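Regulator of G-protein signaling 1 (Homo sapiens, PDB 2BV1) inhibits G protein-coupled receptor signalling by increasing the GTPase activity of G protein alpha subunits, driving them into the inactive GDP-bound form. Local coordinates at residues E59-T64 with K104-T109; K87-D92 with K116-L121. All blocks are in the same frame, centred on the assembly; numbering follows the deposited sequence.

Contact 1 (E59-T64 with K104-T109)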
loop_
_atom_site.group_PDB
_atom_site.type_symbol
_atom_site.label_atom_id
_atom_site.label_comp_id
_atom_site.label_asym_id
_atom_site.label_seq_id
_atom_site.Cartn_x
_atom_site.Cartn_y
_atom_site.Cartn_z
ATOM N N GLU A 59 6.931 -1.079 4.008
ATOM C CA GLU A 59 7.617 -2.367 3.829
ATOM C C GLU A 59 9.107 -2.103 3.636
ATOM O O GLU A 59 9.945 -2.724 4.262
ATOM C CB GLU A 59 7.046 -3.143 2.632
ATOM C CG GLU A 59 5.594 -3.660 2.863
ATOM C CD GLU A 59 5.528 -4.582 4.045
ATOM O OE1 GLU A 59 5.033 -4.163 5.116
ATOM O OE2 GLU A 59 6.055 -5.714 3.928
ATOM N N ASP A 60 9.395 -1.096 2.834
ATOM C CA ASP A 60 10.760 -0.707 2.546
ATOM C C ASP A 60 11.439 -0.039 3.767
ATOM O O ASP A 60 12.645 -0.249 4.021
ATOM C CB ASP A 60 10.771 0.041 1.192
ATOM C CG ASP A 60 11.484 1.327 1.222
ATOM O OD1 ASP A 60 12.729 1.301 1.366
ATOM O OD2 ASP A 60 10.784 2.373 1.049
ATOM N N TYR A 61 10.656 0.663 4.588
ATOM C CA TYR A 61 11.184 1.236 5.837
ATOM C C TYR A 61 11.665 0.148 6.810
ATOM O O TYR A 61 12.704 0.292 7.484
ATOM C CB TYR A 61 10.159 2.164 6.488
ATOM C CG TYR A 61 10.495 2.609 7.871
ATOM C CD1 TYR A 61 11.286 3.751 8.083
ATOM C CD2 TYR A 61 9.974 1.932 9.002
ATOM C CE1 TYR A 61 11.594 4.183 9.372
ATOM C CE2 TYR A 61 10.295 2.362 10.313
ATOM C CZ TYR A 61 11.099 3.492 10.481
ATOM O OH TYR A 61 11.436 3.935 11.745
ATOM N N LYS A 62 10.920 -0.952 6.845
ATOM C CA LYS A 62 11.145 -2.051 7.790
ATOM C C LYS A 62 12.393 -2.848 7.515
ATOM O O LYS A 62 12.906 -3.501 8.416
ATOM C CB LYS A 62 9.935 -2.999 7.796
ATOM C CG LYS A 62 8.855 -2.556 8.752
ATOM C CD LYS A 62 7.656 -3.547 8.768
ATOM C CE LYS A 62 6.698 -3.319 7.644
ATOM N NZ LYS A 62 5.386 -4.062 7.843
ATOM N N LYS A 63 12.871 -2.821 6.275
ATOM C CA LYS A 63 14.122 -3.469 5.923
ATOM C C LYS A 63 15.264 -2.426 5.807
ATOM O O LYS A 63 16.277 -2.700 5.190
ATOM C CB LYS A 63 13.995 -4.224 4.591
ATOM C CG LYS A 63 12.728 -5.117 4.365
ATOM C CD LYS A 63 12.406 -5.158 2.846
ATOM C CE LYS A 63 11.389 -6.224 2.433
ATOM N NZ LYS A 63 10.269 -5.684 1.549
ATOM N N THR A 64 15.094 -1.228 6.374
ATOM C CA THR A 64 16.103 -0.163 6.242
ATOM C C THR A 64 17.050 -0.244 7.430
ATOM O O THR A 64 16.627 -0.553 8.567
ATOM C CB THR A 64 15.442 1.268 6.153
ATOM O OG1 THR A 64 14.760 1.423 4.904
ATOM C CG2 THR A 64 16.482 2.416 6.291
ATOM N N LYS A 104 10.111 11.294 15.796
ATOM C CA LYS A 104 11.219 12.002 16.402
ATOM C C LYS A 104 12.287 11.058 16.975
ATOM O O LYS A 104 13.402 11.497 17.232
ATOM C CB LYS A 104 10.704 12.909 17.526
ATOM C CG LYS A 104 9.679 13.976 17.122
ATOM C CD LYS A 104 8.860 14.417 18.349
ATOM C CE LYS A 104 8.466 15.893 18.306
ATOM N NZ LYS A 104 9.249 16.687 19.331
ATOM N N ALA A 105 11.937 9.794 17.232
ATOM C CA ALA A 105 12.926 8.771 17.616
ATOM C C ALA A 105 12.452 7.408 17.155
ATOM O O ALA A 105 12.039 6.583 17.962
ATOM C CB ALA A 105 13.150 8.776 19.116
ATOM N N PRO A 106 12.487 7.170 15.838
ATOM C CA PRO A 106 11.810 6.034 15.245
ATOM C C PRO A 106 12.506 4.672 15.393
ATOM O O PRO A 106 13.732 4.595 15.410
ATOM C CB PRO A 106 11.727 6.435 13.768
ATOM C CG PRO A 106 12.892 7.264 13.552
ATOM C CD PRO A 106 13.162 7.988 14.818
ATOM N N THR A 107 11.692 3.625 15.489
ATOM C CA THR A 107 12.143 2.248 15.480
ATOM C C THR A 107 11.544 1.591 14.253
ATOM O O THR A 107 10.701 2.198 13.575
ATOM C CB THR A 107 11.651 1.475 16.736
ATOM O OG1 THR A 107 10.235 1.274 16.654
ATOM C CG2 THR A 107 11.983 2.239 18.018
ATOM N N PRO A 108 11.956 0.340 13.964
ATOM C CA PRO A 108 11.383 -0.382 12.832
ATOM C C PRO A 108 9.840 -0.565 12.842
ATOM O O PRO A 108 9.281 -0.893 11.827
ATOM C CB PRO A 108 12.096 -1.750 12.890
ATOM C CG PRO A 108 13.345 -1.511 13.680
ATOM C CD PRO A 108 13.004 -0.452 14.655
ATOM N N THR A 109 9.182 -0.355 13.978
ATOM C CA THR A 109 7.733 -0.547 14.078
ATOM C C THR A 109 6.960 0.772 14.052
ATOM O O THR A 109 5.745 0.797 14.295
ATOM C CB THR A 109 7.366 -1.246 15.387
ATOM O OG1 THR A 109 7.743 -0.412 16.489
ATOM C CG2 THR A 109 8.030 -2.604 15.479
#
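Tyr61 reaches from the end of helix 50-62 in the all-helical RGS domain to the loop between helices 93-103 and 112-131, where its hydroxyl is hydrogen-bonded to the backbone of Thr107. OH donates to Thr107 O over 2.6 Å. The acceptor lies in the plane of the phenol ring, at its edge, whereas the donor sits above the carbonyl plane, 58° out of it. Beside this bond Pro106 CB is packed closely, 3.2 Å from Tyr61 OH, the two side chains crossing at about a right angle. Pro108 O also lies at the ring edge, near its plane, 3.7 Å from Tyr61 CE2. It meets the aliphatic part of Lys62 as well, with CG at 3.5 Å from Pro108 O.

Tyr61 CG is anti to the backbone N (chi1 170°), and beyond it the ring is wedged between elements of the bundle: Phe111 meets it edge-to-face, and Leu69, Lys72 and Ile76 of helix 69-81 also touch it. In the loop, the hydroxyls of Thr107 and Thr109 are hydrogen-bonded to each other, OG1 to OG1, at 3.0 Å. Past Pro108 O the Lys62 chain is bent at chi3, and NZ ends at Glu59; Gln115 of helix 112-131 bonds to both charged groups. The salt bridge itself brings Lys62 NZ to 2.8 Å from Glu59 OE1, on the syn side of the carboxylate and 23° out of its plane.

Contact 2 (K87-D92 with K116-L121)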
loop_
_atom_site.group_PDB
_atom_site.type_symbol
_atom_site.label_atom_id
_atom_site.label_comp_id
_atom_site.label_asym_id
_atom_site.label_seq_id
_atom_site.Cartn_x
_atom_site.Cartn_y
_atom_site.Cartn_z
ATOM N N LYS A 87 0.190 13.626 -0.787
ATOM C CA LYS A 87 -0.388 12.300 -0.824
ATOM C C LYS A 87 -1.158 11.905 0.452
ATOM O O LYS A 87 -1.202 10.736 0.752
ATOM C CB LYS A 87 0.755 11.303 -1.082
ATOM C CG LYS A 87 1.239 11.244 -2.559
ATOM N N GLN A 88 -1.817 12.835 1.163
ATOM C CA GLN A 88 -2.149 12.569 2.589
ATOM C C GLN A 88 -3.083 11.380 2.798
ATOM O O GLN A 88 -4.240 11.374 2.355
ATOM C CB GLN A 88 -2.684 13.777 3.366
ATOM C CG GLN A 88 -2.522 13.536 4.885
ATOM C CD GLN A 88 -3.279 14.495 5.792
ATOM O OE1 GLN A 88 -2.838 14.783 6.914
ATOM N NE2 GLN A 88 -4.424 14.974 5.335
ATOM N N ILE A 89 -2.569 10.387 3.506
ATOM C CA ILE A 89 -3.282 9.154 3.716
ATOM C C ILE A 89 -4.404 9.389 4.738
ATOM O O ILE A 89 -4.295 10.264 5.618
ATOM C CB ILE A 89 -2.340 8.000 4.176
ATOM C CG1 ILE A 89 -1.661 8.333 5.515
ATOM C CG2 ILE A 89 -1.328 7.668 3.088
ATOM C CD1 ILE A 89 -0.837 7.222 6.087
ATOM N N ASN A 90 -5.478 8.609 4.575
ATOM C CA ASN A 90 -6.694 8.740 5.382
ATOM C C ASN A 90 -6.619 7.874 6.633
ATOM O O ASN A 90 -7.329 6.874 6.755
ATOM C CB ASN A 90 -7.923 8.278 4.604
ATOM C CG ASN A 90 -8.452 9.289 3.654
ATOM O OD1 ASN A 90 -8.738 10.435 4.015
ATOM N ND2 ASN A 90 -8.689 8.835 2.419
ATOM N N ILE A 91 -5.740 8.226 7.549
ATOM C CA ILE A 91 -5.741 7.613 8.880
ATOM C C ILE A 91 -6.468 8.594 9.744
ATOM O O ILE A 91 -6.640 9.749 9.354
ATOM C CB ILE A 91 -4.344 7.312 9.441
ATOM C CG1 ILE A 91 -3.493 8.595 9.538
ATOM C CG2 ILE A 91 -3.680 6.264 8.588
ATOM C CD1 ILE A 91 -1.990 8.319 9.876
ATOM N N ASP A 92 -6.943 8.110 10.889
ATOM C CA ASP A 92 -7.638 8.943 11.836
ATOM C C ASP A 92 -6.610 9.815 12.567
ATOM O O ASP A 92 -5.414 9.496 12.650
ATOM C CB ASP A 92 -8.403 8.068 12.844
ATOM C CG ASP A 92 -7.452 7.202 13.659
ATOM O OD1 ASP A 92 -6.954 6.182 13.135
ATOM O OD2 ASP A 92 -7.148 7.595 14.782
ATOM N N LYS A 116 -1.427 -0.580 9.209
ATOM C CA LYS A 116 -2.564 -1.428 9.445
ATOM C C LYS A 116 -3.867 -0.754 9.062
ATOM O O LYS A 116 -4.678 -1.345 8.404
ATOM C CB LYS A 116 -2.564 -1.906 10.869
ATOM C CG LYS A 116 -3.507 -3.093 11.082
ATOM N N VAL A 117 -4.067 0.491 9.462
ATOM C CA VAL A 117 -5.237 1.243 9.072
ATOM C C VAL A 117 -5.357 1.261 7.541
ATOM O O VAL A 117 -6.437 0.995 6.955
ATOM C CB VAL A 117 -5.208 2.702 9.639
ATOM C CG1 VAL A 117 -6.365 3.549 9.073
ATOM C CG2 VAL A 117 -5.271 2.696 11.139
ATOM N N ILE A 118 -4.274 1.624 6.872
ATOM C CA ILE A 118 -4.309 1.762 5.415
ATOM C C ILE A 118 -4.521 0.398 4.753
ATOM O O ILE A 118 -5.241 0.309 3.801
ATOM C CB ILE A 118 -3.001 2.423 4.843
ATOM C CG1 ILE A 118 -2.844 3.870 5.327
ATOM C CG2 ILE A 118 -2.945 2.298 3.337
ATOM C CD1 ILE A 118 -4.029 4.812 5.087
ATOM N N TYR A 119 -3.925 -0.655 5.266
ATOM C CA TYR A 119 -4.189 -1.988 4.726
ATOM C C TYR A 119 -5.666 -2.325 4.792
ATOM O O TYR A 119 -6.256 -2.807 3.838
ATOM C CB TYR A 119 -3.417 -3.007 5.523
ATOM C CG TYR A 119 -3.495 -4.373 4.937
ATOM C CD1 TYR A 119 -2.601 -4.752 3.960
ATOM C CD2 TYR A 119 -4.478 -5.297 5.344
ATOM C CE1 TYR A 119 -2.626 -5.996 3.425
ATOM C CE2 TYR A 119 -4.521 -6.582 4.785
ATOM C CZ TYR A 119 -3.571 -6.898 3.810
ATOM O OH TYR A 119 -3.512 -8.112 3.208
ATOM N N THR A 120 -6.284 -2.036 5.945
ATOM C CA THR A 120 -7.719 -2.261 6.092
ATOM C C THR A 120 -8.549 -1.434 5.130
ATOM O O THR A 120 -9.541 -1.939 4.527
ATOM C CB THR A 120 -8.124 -1.993 7.548
ATOM O OG1 THR A 120 -7.300 -2.797 8.394
ATOM C CG2 THR A 120 -9.639 -2.250 7.816
ATOM N N LEU A 121 -8.185 -0.164 4.972
ATOM C CA LEU A 121 -8.911 0.691 4.058
ATOM C C LEU A 121 -8.924 0.113 2.628
ATOM O O LEU A 121 -9.952 0.166 1.905
ATOM C CB LEU A 121 -8.348 2.114 4.022
ATOM C CG LEU A 121 -8.679 3.195 5.048
ATOM C CD1 LEU A 121 -8.190 4.539 4.473
ATOM C CD2 LEU A 121 -10.158 3.286 5.433
#
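The peptide group that follows Asn90 presents its carbonyl oxygen to Leu121, whose CD1 lies 3.4 Å from Asn90 O and about 30° out of the peptide plane. The second flat group, the Asp92 carboxylate, only brushes the helix, with OD1 4.4 Å from Val117 CG2. Its stronger partner is Thr95, which bonds to OD1, while OD2 makes a weak bond to Arg94 N; Asp92 is thus the N-cap of helix 93-103. The remaining side-chain contacts are apolar, and no hydrogen bond crosses between the segments. Ile118 CD1 touches two loop isoleucines, 3.7 Å from Ile89 CB and 3.8 Å from Ile91 CG2, and the Ile89 side chain crosses that of Ile118 at about a right angle. Ile91 CG2, which its position anti to the carbonyl carbon turns toward the helix, also meets Val117 CG1 at 3.8 Å, so one methyl bridges two neighbouring helix residues. Asn90 CB rests on Leu121 CD1 at 3.8 Å. An alanine in place of Ile118 would probably leave a gap against Ile89 and Ile91, with their side chains freer to shift.

The loop bends at Asn90, the centre of an inverse gamma turn closed by a weak bond from Ile91 N to Ile89 O. In RGS domains of known complexes this loop is part of the surface that meets the G protein alpha subunit, probably here too; its inner side is laid against helix 112-131. Phe54 of helix 50-62 touches both Ile89 and Ile118, and Phe80 and Val81 of helix 69-81 touch Ile89.

Both contacts belong to the same RGS domain, yet their centres are about 17 Å apart and their nearest atoms about 8 Å, without touching. Contact 1 starts from helix 50-62 and contact 2 from helix 112-131; each helix also reaches the other contact, through Phe54 and Gln115. Their segments alternate along the chain: 59-64, then 87-92, 104-109 and 116-121. Contact 1 joins the end of helix 50-62 to the loop leading into helix 112-131, at the surface; contact 2, nearer the centre of the chain, seats the loop between helices 69-81 and 93-103. Two successive inter-helix loops are thereby tied to the helical bundle at separate places.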